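PDB 6HFZ: GDSL-like protein from Roseburia intestinalis L1-82, which is an esterase that removes acetyl groups from complex beta-mannans, with a GDSL-like hydrolase domain joined to a second, beta-rich domain. Local coordinates for residues A[41-55]-A[189-203]. Numbering follows the deposited sequence.
Sequences SITQGSLSSKPELCY and PDDLHPNDAGHALVA. With ACT (acetate ion), chain E.
L47 N donates to P194 O (2.8 Å), the backbone bond that ties the loop after helix 41-44 to the residues leading into helix 196-215. Beside it H199 is buried, and its imidazole suits the place because it can serve backbone groups at both nitrogens. H199 NE2 donates to S46 O (2.9 Å), which lies in the ring plane, while its ND1 accepts from Y55 N, which stands 36° out of that plane; together they would favour the NE2-protonated tautomer and hold the ring's rotation. C54 CB and P194 CB cover opposite faces. D196, with CG anti to its carbonyl carbon (chi1 -69°), reaches back to grip S49 twice: OD1 takes the backbone N (2.7 Å) and OD2 the hydroxyl. Branched I42 crosses P194 at about a right angle, its CG2 3.9 Å from P194 CD. At the other end H193 NE2 lies 2.9 Å from S41 OG and donates its N-H to an acetate O, while ND1 gives a nearly straight bond to D190 OD2 (2.6 Å, 173°). D190 OD1 accepts from L192 N, an Asx turn, and also from H193 N, and the two bonds hold the carboxylate. S41 N, G81 N and N110 ND2 also hold the acetate, consistent with an oxyanion hole beside the Ser-His-Asp triad expected of an SGNH hydrolase.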
loop_
_atom_site.group_PDB
_atom_site.type_symbol
_atom_site.label_atom_id
_atom_site.label_comp_id
_atom_site.label_asym_id
_atom_site.label_seq_id
_atom_site.Cartn_x
_atom_site.Cartn_y
_atom_site.Cartn_z
ATOM N N SER A 41 -3.317 -4.240 5.234
ATOM C CA SER A 41 -4.216 -4.410 6.394
ATOM C C SER A 41 -3.447 -4.584 7.707
ATOM O O SER A 41 -3.920 -4.173 8.768
ATOM C CB SER A 41 -5.125 -5.571 6.226
ATOM O OG SER A 41 -4.349 -6.726 6.124
ATOM N N ILE A 42 -2.252 -5.162 7.613
ATOM C CA ILE A 42 -1.427 -5.389 8.826
ATOM C C ILE A 42 -1.010 -4.033 9.389
ATOM O O ILE A 42 -0.987 -3.857 10.613
ATOM C CB ILE A 42 -0.243 -6.332 8.547
ATOM C CG1 ILE A 42 -0.701 -7.685 8.013
ATOM C CG2 ILE A 42 0.648 -6.461 9.780
ATOM C CD1 ILE A 42 0.444 -8.562 7.595
ATOM N N THR A 43 -0.724 -3.055 8.520
ATOM C CA THR A 43 -0.431 -1.688 8.953
ATOM C C THR A 43 -1.713 -1.028 9.487
ATOM O O THR A 43 -1.669 -0.354 10.509
ATOM C CB THR A 43 0.222 -0.909 7.799
ATOM O OG1 THR A 43 1.509 -1.479 7.484
ATOM C CG2 THR A 43 0.358 0.572 8.062
ATOM N N GLN A 44 -2.817 -1.136 8.741
ATOM C CA GLN A 44 -4.092 -0.540 9.164
ATOM C C GLN A 44 -4.396 -0.985 10.603
ATOM O O GLN A 44 -4.842 -0.149 11.419
ATOM C CB GLN A 44 -5.183 -0.930 8.160
ATOM C CG GLN A 44 -6.576 -0.394 8.523
ATOM C CD GLN A 44 -7.265 -1.141 9.637
ATOM O OE1 GLN A 44 -7.170 -2.364 9.759
ATOM N NE2 GLN A 44 -7.987 -0.392 10.465
ATOM N N GLY A 45 -4.081 -2.256 10.902
ATOM C CA GLY A 45 -4.108 -2.868 12.255
ATOM C C GLY A 45 -4.788 -4.219 12.372
ATOM O O GLY A 45 -4.854 -4.776 13.478
ATOM N N SER A 46 -5.314 -4.785 11.277
ATOM C CA SER A 46 -5.882 -6.152 11.358
ATOM C C SER A 46 -4.808 -7.119 11.832
ATOM O O SER A 46 -3.682 -7.034 11.345
ATOM C CB SER A 46 -6.394 -6.587 9.995
ATOM O OG SER A 46 -7.331 -5.654 9.481
ATOM N N LEU A 47 -5.117 -8.057 12.750
ATOM C CA LEU A 47 -6.401 -8.205 13.443
ATOM C C LEU A 47 -6.148 -7.976 14.946
ATOM O O LEU A 47 -6.414 -8.871 15.769
ATOM C CB LEU A 47 -6.952 -9.620 13.199
ATOM C CG LEU A 47 -7.594 -9.905 11.848
ATOM C CD1 LEU A 47 -7.680 -11.408 11.554
ATOM C CD2 LEU A 47 -8.993 -9.294 11.785
ATOM N N SER A 48 -5.578 -6.811 15.306
ATOM C CA SER A 48 -5.420 -6.456 16.732
ATOM C C SER A 48 -6.815 -6.257 17.343
ATOM O O SER A 48 -7.772 -5.958 16.625
ATOM C CB SER A 48 -4.556 -5.241 16.943
ATOM O OG SER A 48 -5.142 -4.103 16.339
ATOM N N SER A 49 -6.928 -6.469 18.663
ATOM C CA SER A 49 -8.215 -6.368 19.363
ATOM C C SER A 49 -8.584 -4.904 19.646
ATOM O O SER A 49 -9.758 -4.576 19.856
ATOM C CB SER A 49 -8.182 -7.178 20.626
ATOM O OG SER A 49 -7.240 -6.628 21.515
ATOM N N LYS A 50 -7.593 -4.014 19.622
ATOM C CA LYS A 50 -7.824 -2.583 19.749
ATOM C C LYS A 50 -6.819 -1.851 18.888
ATOM O O LYS A 50 -5.715 -2.343 18.694
ATOM C CB LYS A 50 -7.501 -2.021 21.139
ATOM C CG LYS A 50 -8.235 -2.619 22.322
ATOM C CD LYS A 50 -7.607 -2.221 23.653
ATOM C CE LYS A 50 -7.739 -3.305 24.700
ATOM N NZ LYS A 50 -9.122 -3.837 24.757
ATOM N N PRO A 51 -7.118 -0.616 18.452
ATOM C CA PRO A 51 -6.171 0.192 17.681
ATOM C C PRO A 51 -4.815 0.431 18.352
ATOM O O PRO A 51 -3.824 0.542 17.675
ATOM C CB PRO A 51 -6.911 1.522 17.555
ATOM C CG PRO A 51 -8.339 1.106 17.529
ATOM C CD PRO A 51 -8.418 0.061 18.614
ATOM N N GLU A 52 -4.791 0.478 19.696
ATOM C CA GLU A 52 -3.580 0.771 20.412
ATOM C C GLU A 52 -2.642 -0.448 20.455
ATOM O O GLU A 52 -1.504 -0.316 20.903
ATOM C CB GLU A 52 -3.869 1.235 21.848
ATOM C CG GLU A 52 -4.660 2.538 21.928
ATOM C CD GLU A 52 -6.137 2.427 21.567
ATOM O OE1 GLU A 52 -6.707 1.307 21.656
ATOM O OE2 GLU A 52 -6.703 3.461 21.188
ATOM N N LEU A 53 -3.083 -1.629 19.984
ATOM C CA LEU A 53 -2.287 -2.850 20.099
ATOM C C LEU A 53 -1.790 -3.344 18.718
ATOM O O LEU A 53 -1.278 -4.453 18.623
ATOM C CB LEU A 53 -3.155 -3.914 20.777
ATOM C CG LEU A 53 -3.499 -3.639 22.245
ATOM C CD1 LEU A 53 -4.345 -4.765 22.810
ATOM C CD2 LEU A 53 -2.228 -3.449 23.069
ATOM N N CYS A 54 -1.948 -2.544 17.646
ATOM C CA CYS A 54 -1.347 -2.931 16.366
ATOM C C CYS A 54 0.128 -2.514 16.377
ATOM O O CYS A 54 0.543 -1.695 17.190
ATOM C CB CYS A 54 -2.085 -2.344 15.172
ATOM S SG CYS A 54 -1.971 -0.553 14.957
ATOM N N TYR A 55 0.917 -3.068 15.444
ATOM C CA TYR A 55 2.373 -2.859 15.454
ATOM C C TYR A 55 2.643 -1.358 15.291
ATOM O O TYR A 55 3.560 -0.838 15.882
ATOM C CB TYR A 55 3.084 -3.737 14.410
ATOM C CG TYR A 55 3.230 -3.110 13.051
ATOM C CD1 TYR A 55 4.189 -2.153 12.824
ATOM C CD2 TYR A 55 2.428 -3.493 11.987
ATOM C CE1 TYR A 55 4.314 -1.526 11.600
ATOM C CE2 TYR A 55 2.553 -2.892 10.746
ATOM C CZ TYR A 55 3.472 -1.872 10.563
ATOM O OH TYR A 55 3.552 -1.197 9.369
ATOM N N PRO A 189 -4.791 -15.794 13.338
ATOM C CA PRO A 189 -5.911 -16.683 13.042
ATOM C C PRO A 189 -5.993 -17.196 11.604
ATOM O O PRO A 189 -6.706 -18.172 11.395
ATOM C CB PRO A 189 -7.161 -15.847 13.351
ATOM C CG PRO A 189 -6.689 -14.423 13.208
ATOM C CD PRO A 189 -5.216 -14.406 13.559
ATOM N N ASP A 190 -5.267 -16.582 10.651
ATOM C CA ASP A 190 -5.419 -16.903 9.256
ATOM C C ASP A 190 -4.085 -16.999 8.507
ATOM O O ASP A 190 -4.130 -17.069 7.306
ATOM C CB ASP A 190 -6.298 -15.893 8.525
ATOM C CG ASP A 190 -5.792 -14.461 8.573
ATOM O OD1 ASP A 190 -4.632 -14.243 8.940
ATOM O OD2 ASP A 190 -6.615 -13.579 8.362
ATOM N N ASP A 191 -2.960 -16.957 9.228
ATOM C CA ASP A 191 -1.605 -17.114 8.695
ATOM C C ASP A 191 -1.138 -15.877 7.935
ATOM O O ASP A 191 -0.041 -15.883 7.372
ATOM C CB ASP A 191 -1.506 -18.347 7.823
ATOM C CG ASP A 191 -1.603 -19.590 8.661
ATOM O OD1 ASP A 191 -1.148 -19.556 9.845
ATOM O OD2 ASP A 191 -2.187 -20.548 8.159
ATOM N N LEU A 192 -1.892 -14.782 8.012
ATOM C CA LEU A 192 -1.472 -13.531 7.365
ATOM C C LEU A 192 -1.559 -12.373 8.364
ATOM O O LEU A 192 -0.572 -11.659 8.588
ATOM C CB LEU A 192 -2.360 -13.287 6.143
ATOM C CG LEU A 192 -2.178 -11.923 5.464
ATOM C CD1 LEU A 192 -0.730 -11.709 5.034
ATOM C CD2 LEU A 192 -3.106 -11.775 4.265
ATOM N N HIS A 193 -2.760 -12.176 8.936
ATOM C CA HIS A 193 -3.023 -11.065 9.859
ATOM C C HIS A 193 -2.650 -11.456 11.282
ATOM O O HIS A 193 -3.163 -12.434 11.801
ATOM C CB HIS A 193 -4.505 -10.631 9.830
ATOM C CG HIS A 193 -4.942 -10.309 8.443
ATOM N ND1 HIS A 193 -5.626 -11.226 7.659
ATOM C CD2 HIS A 193 -4.661 -9.241 7.659
ATOM C CE1 HIS A 193 -5.804 -10.703 6.444
ATOM N NE2 HIS A 193 -5.198 -9.481 6.416
ATOM N N PRO A 194 -1.716 -10.740 11.940
ATOM C CA PRO A 194 -1.344 -11.012 13.333
ATOM C C PRO A 194 -2.466 -10.622 14.300
ATOM O O PRO A 194 -3.227 -9.702 14.043
ATOM C CB PRO A 194 -0.120 -10.129 13.609
ATOM C CG PRO A 194 0.317 -9.661 12.231
ATOM C CD PRO A 194 -0.945 -9.621 11.387
ATOM N N ASN A 195 -2.582 -11.392 15.378
ATOM C CA ASN A 195 -3.448 -11.011 16.523
ATOM C C ASN A 195 -2.648 -10.076 17.427
ATOM O O ASN A 195 -1.605 -9.544 17.022
ATOM C CB ASN A 195 -3.944 -12.254 17.264
ATOM C CG ASN A 195 -2.848 -13.083 17.885
ATOM O OD1 ASN A 195 -1.698 -12.651 17.980
ATOM N ND2 ASN A 195 -3.207 -14.302 18.305
ATOM N N ASP A 196 -3.112 -9.840 18.671
ATOM C CA ASP A 196 -2.388 -8.933 19.536
ATOM C C ASP A 196 -0.946 -9.394 19.803
ATOM O O ASP A 196 -0.003 -8.567 19.788
ATOM C CB ASP A 196 -3.126 -8.770 20.858
ATOM C CG ASP A 196 -4.434 -8.015 20.754
ATOM O OD1 ASP A 196 -4.645 -7.292 19.750
ATOM O OD2 ASP A 196 -5.229 -8.152 21.708
ATOM N N ALA A 197 -0.793 -10.695 20.107
ATOM C CA ALA A 197 0.488 -11.299 20.411
ATOM C C ALA A 197 1.425 -11.143 19.199
ATOM O O ALA A 197 2.600 -10.780 19.358
ATOM C CB ALA A 197 0.334 -12.760 20.779
ATOM N N GLY A 198 0.886 -11.387 18.002
ATOM C CA GLY A 198 1.663 -11.257 16.767
ATOM C C GLY A 198 2.083 -9.816 16.484
ATOM O O GLY A 198 3.231 -9.566 16.109
ATOM N N HIS A 199 1.136 -8.866 16.642
ATOM C CA HIS A 199 1.451 -7.444 16.483
ATOM C C HIS A 199 2.549 -7.015 17.454
ATOM O O HIS A 199 3.390 -6.196 17.081
ATOM C CB HIS A 199 0.210 -6.527 16.637
ATOM C CG HIS A 199 -0.552 -6.400 15.361
ATOM N ND1 HIS A 199 -0.125 -5.571 14.339
ATOM C CD2 HIS A 199 -1.661 -7.026 14.902
ATOM C CE1 HIS A 199 -0.964 -5.698 13.317
ATOM N NE2 HIS A 199 -1.930 -6.523 13.653
ATOM N N ALA A 200 2.505 -7.495 18.703
ATOM C CA ALA A 200 3.555 -7.122 19.678
ATOM C C ALA A 200 4.923 -7.668 19.225
ATOM O O ALA A 200 5.931 -6.947 19.308
ATOM C CB ALA A 200 3.195 -7.608 21.062
ATOM N N LEU A 201 4.954 -8.893 18.681
ATOM C CA LEU A 201 6.222 -9.509 18.138
ATOM C C LEU A 201 6.738 -8.687 16.947
ATOM O O LEU A 201 7.952 -8.404 16.827
ATOM C CB LEU A 201 5.921 -10.949 17.711
ATOM C CG LEU A 201 6.815 -12.077 18.204
ATOM C CD1 LEU A 201 7.532 -11.746 19.496
ATOM C CD2 LEU A 201 6.013 -13.355 18.331
ATOM N N VAL A 202 5.844 -8.246 16.067
ATOM C CA VAL A 202 6.261 -7.503 14.882
ATOM C C VAL A 202 6.909 -6.185 15.322
ATOM O O VAL A 202 7.986 -5.778 14.823
ATOM C CB VAL A 202 5.123 -7.296 13.860
ATOM C CG1 VAL A 202 5.423 -6.225 12.820
ATOM C CG2 VAL A 202 4.763 -8.620 13.193
ATOM N N ALA A 203 6.234 -5.495 16.250
ATOM C CA ALA A 203 6.723 -4.248 16.766
ATOM C C ALA A 203 8.062 -4.488 17.455
ATOM O O ALA A 203 8.894 -3.650 17.410
ATOM C CB ALA A 203 5.708 -3.638 17.697
HETATM C C ACT E . -3.787 -7.467 3.793
HETATM O O ACT E . -4.810 -8.209 3.921
HETATM O OXT ACT E . -3.836 -6.319 3.341
HETATM C CH3 ACT E . -2.426 -7.950 4.179
HETATM O O HOH W 1 -0.342 -6.098 20.516
#